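Local coordinates for protein possible thiamine biosynthesis enzyme (Candida albicans, PDB 2X7Q) that is of unknown function but has the periplasmic binding protein fold of the SsuA/TauA family and probably binds a small ligand, perhaps linked to thiamine biosynthesis, at residues G72-F77 with T198-W203; Y94-L99 with E263-I268. The protein carries 1 engineered substitution. One frame throughout, in Å; residues are numbered along the deposited sequence.

Interactions 1 and 2 share the hinge of a type II periplasmic binding protein fold, in which two chain crossings join one lobe's sheet to the other's. One crossing, after strand 190-197, lies in 198-203; the other, after strand 88-95, lies in 94-99. Their centres are about 11 Å apart, and the crossings touch directly: Trp203 O lies 2.8 Å from Tyr94 N, and Thr198 OG1 lies 2.8 Å from Leu99 N, both probable hydrogen bonds. Interaction 1 ties this pair to the start of helix 74-82, interaction 2 to loop 263-268. A glycerol, probably from the crystallisation liquor, is bonded to Pro98 O and lies about 4 Å from the side chain of Ser97.

Interaction 1 of 2, residues G72-F77 with T198-W203; sequences GLTEAF and TPWSSW
Glu75 and Trp200 cross at about a right angle where a hinge crossing of the type II periplasmic binding protein fold meets the start of helix 74-82. Trp200 belongs to the crossing, which returns the chain from strand 190-197 to strand 203-208. Its NE1 donates to Glu75 OE1 at 2.8 Å, with 144° at the hydrogen. The oxygen is met on its anti side, with the donor well out of the carboxylate plane. In Glu75, chi1 of 71° sets CG between the backbone N and the carbonyl carbon, and the chain bends at the next bond. A second contact comes from Glu75 CB, which packs 3.6 Å from Trp200 CZ2. Because Glu75 lies in the first helical turn, the helix end would probably favour its negative charge.

Beside this pair, Thr74 binds two successive carbonyls of the crossing. Its OG1, anti to the carbonyl carbon, donates to Ser201 O over a short 2.6 Å, while its backbone N donates to Ser202 O at 2.9 Å. Both donors stand above the planes of the carbonyls they meet.

A different geometry governs the strand end. Leu73 and Trp203 form an antiparallel, non-hydrogen-bonded pair whose side chains diverge at their roots, yet the ends come together again. Leu73 CD2 sits over one face of the indole, 3.9 Å from the centroid of the Trp203 six-membered ring and 26° off its normal. Trp203 CE3 also approaches Gly72 C to 3.5 Å. Beyond the two segments, the Trp203 ring meets that of Phe26, and Trp200 packs on Thr282 and Thr285 of helix 275-289.

A water joins the two halves of the contact by donating to both carbonyl and carboxylate, with the water 2.7 Å from Glu75 OE1 and 2.7 Å from Ser202 O.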
# COMPACT_ATOMS: atom_id res chain seq x y z
N GLY A 72 -1.26 2.15 4.45
CA GLY A 72 -1.63 1.56 3.17
C GLY A 72 -0.87 2.10 1.98
O GLY A 72 0.07 2.89 2.14
N LEU A 73 -1.26 1.68 0.79
CA LEU A 73 -0.59 2.10 -0.44
C LEU A 73 -0.78 3.59 -0.71
O LEU A 73 -1.85 4.15 -0.45
CB LEU A 73 -1.07 1.27 -1.63
CG LEU A 73 -0.83 -0.24 -1.53
CD1 LEU A 73 -1.42 -0.96 -2.74
CD2 LEU A 73 0.65 -0.55 -1.38
N THR A 74 0.26 4.23 -1.24
CA THR A 74 0.26 5.66 -1.49
C THR A 74 -0.86 6.10 -2.44
O THR A 74 -1.64 6.98 -2.10
CB THR A 74 1.61 6.14 -2.05
OG1 THR A 74 2.65 5.83 -1.11
CG2 THR A 74 1.59 7.64 -2.30
N GLU A 75 -0.93 5.48 -3.61
CA GLU A 75 -1.89 5.89 -4.63
C GLU A 75 -3.33 5.82 -4.12
O GLU A 75 -4.17 6.61 -4.53
CB GLU A 75 -1.73 5.06 -5.91
CG GLU A 75 -2.18 3.61 -5.80
CD GLU A 75 -1.09 2.70 -5.27
OE1 GLU A 75 0.00 3.21 -4.94
OE2 GLU A 75 -1.32 1.48 -5.18
N ALA A 76 -3.60 4.88 -3.23
CA ALA A 76 -4.94 4.70 -2.68
C ALA A 76 -5.41 5.95 -1.95
O ALA A 76 -6.54 6.40 -2.13
CB ALA A 76 -4.97 3.50 -1.75
N PHE A 77 -4.53 6.51 -1.12
CA PHE A 77 -4.87 7.69 -0.34
C PHE A 77 -4.81 8.97 -1.18
O PHE A 77 -5.68 9.83 -1.05
CB PHE A 77 -3.93 7.82 0.87
CG PHE A 77 -4.05 6.68 1.85
CD1 PHE A 77 -5.12 6.61 2.73
CD2 PHE A 77 -3.09 5.68 1.89
CE1 PHE A 77 -5.23 5.57 3.63
CE2 PHE A 77 -3.20 4.63 2.79
CZ PHE A 77 -4.27 4.58 3.66
N THR A 198 6.07 0.97 -9.18
CA THR A 198 5.35 2.21 -8.96
C THR A 198 6.34 3.37 -9.04
O THR A 198 7.40 3.32 -8.42
CB THR A 198 4.66 2.23 -7.58
OG1 THR A 198 5.65 2.13 -6.54
CG2 THR A 198 3.68 1.07 -7.46
N PRO A 199 6.00 4.40 -9.82
CA PRO A 199 6.89 5.56 -9.96
C PRO A 199 7.07 6.29 -8.63
O PRO A 199 7.97 7.12 -8.51
CB PRO A 199 6.13 6.47 -10.94
CG PRO A 199 5.18 5.56 -11.66
CD PRO A 199 4.80 4.51 -10.67
N TRP A 200 6.23 5.96 -7.65
CA TRP A 200 6.23 6.66 -6.38
C TRP A 200 6.58 5.74 -5.21
O TRP A 200 6.60 4.52 -5.36
CB TRP A 200 4.85 7.27 -6.13
CG TRP A 200 3.74 6.28 -6.31
CD1 TRP A 200 3.31 5.36 -5.41
CD2 TRP A 200 2.92 6.11 -7.48
NE1 TRP A 200 2.27 4.62 -5.93
CE2 TRP A 200 2.02 5.06 -7.20
CE3 TRP A 200 2.87 6.74 -8.72
CZ2 TRP A 200 1.07 4.63 -8.13
CZ3 TRP A 200 1.92 6.31 -9.64
CH2 TRP A 200 1.04 5.27 -9.34
N SER A 201 6.87 6.33 -4.06
CA SER A 201 7.05 5.57 -2.83
C SER A 201 5.76 4.81 -2.55
O SER A 201 4.67 5.34 -2.74
CB SER A 201 7.40 6.49 -1.66
OG SER A 201 8.65 7.12 -1.87
N SER A 202 5.88 3.57 -2.09
CA SER A 202 4.74 2.65 -2.05
C SER A 202 3.80 2.79 -0.85
O SER A 202 2.59 2.58 -0.99
CB SER A 202 5.22 1.20 -2.19
OG SER A 202 6.19 0.89 -1.21
N TRP A 203 4.33 3.13 0.31
CA TRP A 203 3.53 3.15 1.53
C TRP A 203 3.58 4.47 2.29
O TRP A 203 4.62 5.13 2.35
CB TRP A 203 3.95 2.00 2.45
CG TRP A 203 3.66 0.65 1.87
CD1 TRP A 203 4.38 -0.00 0.91
CD2 TRP A 203 2.57 -0.23 2.22
NE1 TRP A 203 3.81 -1.22 0.64
CE2 TRP A 203 2.71 -1.38 1.42
CE3 TRP A 203 1.51 -0.14 3.12
CZ2 TRP A 203 1.80 -2.45 1.51
CZ3 TRP A 203 0.62 -1.20 3.19
CH2 TRP A 203 0.77 -2.33 2.40
O HOH W 1 2.10 2.13 -3.65

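Interaction 2 of 2, residues Y94-L99 with E263-I268; sequences YVKSPL and EFNSRI
The hinge crossing that leaves strand 88-95 is covered at Tyr94-Ser97 by the loop residues Glu263-Asn265, which lie between helices 252-259 and 275-289. Val95 and Phe264 form a single backbone bridge, around which the side chains sort into an aromatic side and a polar one.

On the aromatic side, Tyr94 and Phe264 lie side by side and point the same way, but their planes stand at 68°. The edge of Phe264 faces the Tyr94 ring in an offset edge-to-face stack with centroids 5.4 Å apart. Phe264 CD2 lies over the Tyr94 face toward its rim, and it also meets Val95 CG2 at 3.6 Å. Tyr94 OH bonds to Phe26 O, while Phe264 meets Tyr233 edge-to-face.

Hydrogen bonds, mostly of the backbone, join the two segments. Asn265 N donates almost straight to Tyr94 O at 3.0 Å, from above the carbonyl plane. Glu263 O accepts from Lys96 N at 2.9 Å and, weakly, from Ser97 N. Ser97 returns the grip: its OG, placed between the backbone N and the carbonyl carbon by chi1 51°, accepts from Glu263 N at 2.9 Å.

Toward solvent, Lys96 CD packs 3.6 Å from Glu263 OE1. Lys96 NZ stays 4.4 Å from Glu263 OE2, too far for a salt bridge, so the attraction is probably modest.

At Asn265 the loop turns: its OD1 accepts from Arg267 N in an Asx turn, within a type I turn to Ile268, and its ND2 reaches Thr93 O. A later loop is thus bonded and packed against one of the paired interlobe crossings characteristic of the type II periplasmic binding protein fold.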
# COMPACT_ATOMS: atom_id res chain seq x y z
N TYR A 94 5.89 5.67 4.84
CA TYR A 94 6.24 4.46 5.58
C TYR A 94 7.29 3.65 4.83
O TYR A 94 8.26 3.17 5.41
CB TYR A 94 5.00 3.62 5.84
CG TYR A 94 5.27 2.32 6.58
CD1 TYR A 94 5.69 2.33 7.90
CD2 TYR A 94 5.11 1.10 5.95
CE1 TYR A 94 5.94 1.15 8.57
CE2 TYR A 94 5.35 -0.09 6.61
CZ TYR A 94 5.77 -0.06 7.93
OH TYR A 94 6.01 -1.23 8.59
N VAL A 95 7.09 3.51 3.52
CA VAL A 95 8.04 2.82 2.67
C VAL A 95 8.51 3.72 1.54
O VAL A 95 7.70 4.26 0.78
CB VAL A 95 7.45 1.53 2.07
CG1 VAL A 95 8.42 0.92 1.07
CG2 VAL A 95 7.13 0.54 3.18
N LYS A 96 9.83 3.90 1.44
CA LYS A 96 10.41 4.80 0.46
C LYS A 96 10.54 4.15 -0.92
O LYS A 96 10.30 4.79 -1.94
CB LYS A 96 11.78 5.29 0.94
CG LYS A 96 12.43 6.32 0.04
CD LYS A 96 13.70 6.85 0.67
CE LYS A 96 13.42 7.46 2.03
NZ LYS A 96 14.66 7.98 2.68
N SER A 97 10.93 2.88 -0.93
CA SER A 97 11.13 2.15 -2.18
C SER A 97 9.80 1.91 -2.90
O SER A 97 8.75 1.82 -2.27
CB SER A 97 11.84 0.82 -1.92
OG SER A 97 11.19 0.09 -0.90
N PRO A 98 9.84 1.81 -4.24
CA PRO A 98 8.64 1.60 -5.05
C PRO A 98 8.11 0.18 -4.96
O PRO A 98 8.89 -0.74 -4.70
CB PRO A 98 9.13 1.87 -6.47
CG PRO A 98 10.57 1.52 -6.44
CD PRO A 98 11.05 1.91 -5.07
N LEU A 99 6.80 -0.00 -5.16
CA LEU A 99 6.19 -1.32 -5.12
C LEU A 99 6.33 -2.04 -6.46
O LEU A 99 6.10 -1.44 -7.52
CB LEU A 99 4.71 -1.21 -4.74
CG LEU A 99 4.03 -2.49 -4.22
CD1 LEU A 99 4.52 -2.79 -2.82
CD2 LEU A 99 2.52 -2.35 -4.24
N GLU A 263 13.09 -0.50 1.22
CA GLU A 263 13.72 0.51 2.07
C GLU A 263 12.66 1.29 2.84
O GLU A 263 12.03 2.20 2.29
CB GLU A 263 14.57 1.47 1.25
CG GLU A 263 15.25 2.55 2.10
CD GLU A 263 15.91 3.63 1.27
OE1 GLU A 263 15.49 3.83 0.11
OE2 GLU A 263 16.83 4.30 1.78
N PHE A 264 12.46 0.93 4.10
CA PHE A 264 11.53 1.67 4.95
C PHE A 264 12.08 3.06 5.24
O PHE A 264 13.30 3.27 5.22
CB PHE A 264 11.29 0.91 6.26
CG PHE A 264 10.59 -0.41 6.07
CD1 PHE A 264 11.31 -1.59 6.00
CD2 PHE A 264 9.21 -0.47 5.95
CE1 PHE A 264 10.67 -2.81 5.83
CE2 PHE A 264 8.56 -1.68 5.78
CZ PHE A 264 9.29 -2.85 5.71
N ASN A 265 11.19 4.01 5.50
CA ASN A 265 11.59 5.38 5.78
C ASN A 265 12.20 5.51 7.18
O ASN A 265 11.48 5.73 8.15
CB ASN A 265 10.41 6.34 5.62
CG ASN A 265 10.80 7.79 5.79
OD1 ASN A 265 11.99 8.13 5.81
ND2 ASN A 265 9.81 8.66 5.92
N SER A 266 13.52 5.38 7.27
CA SER A 266 14.21 5.48 8.55
C SER A 266 14.15 6.90 9.09
O SER A 266 14.45 7.14 10.26
CB SER A 266 15.66 5.04 8.40
OG SER A 266 16.38 5.91 7.56
N ARG A 267 13.75 7.84 8.24
CA ARG A 267 13.68 9.24 8.62
C ARG A 267 12.25 9.66 8.96
O ARG A 267 11.98 10.83 9.19
CB ARG A 267 14.23 10.13 7.50
CG ARG A 267 15.59 9.70 6.97
CD ARG A 267 16.62 9.64 8.09
NE ARG A 267 16.74 10.91 8.79
CZ ARG A 267 16.81 11.04 10.11
NH1 ARG A 267 16.77 9.96 10.88
NH2 ARG A 267 16.92 12.24 10.66
N ILE A 268 11.35 8.68 8.99
CA ILE A 268 9.94 8.96 9.25
C ILE A 268 9.75 9.71 10.57
O ILE A 268 10.18 9.24 11.63
CB ILE A 268 9.08 7.67 9.24
CG1 ILE A 268 7.59 8.00 9.35
CG2 ILE A 268 9.52 6.71 10.33
CD1 ILE A 268 6.69 6.79 9.31
O HOH W 2 15.65 5.74 4.90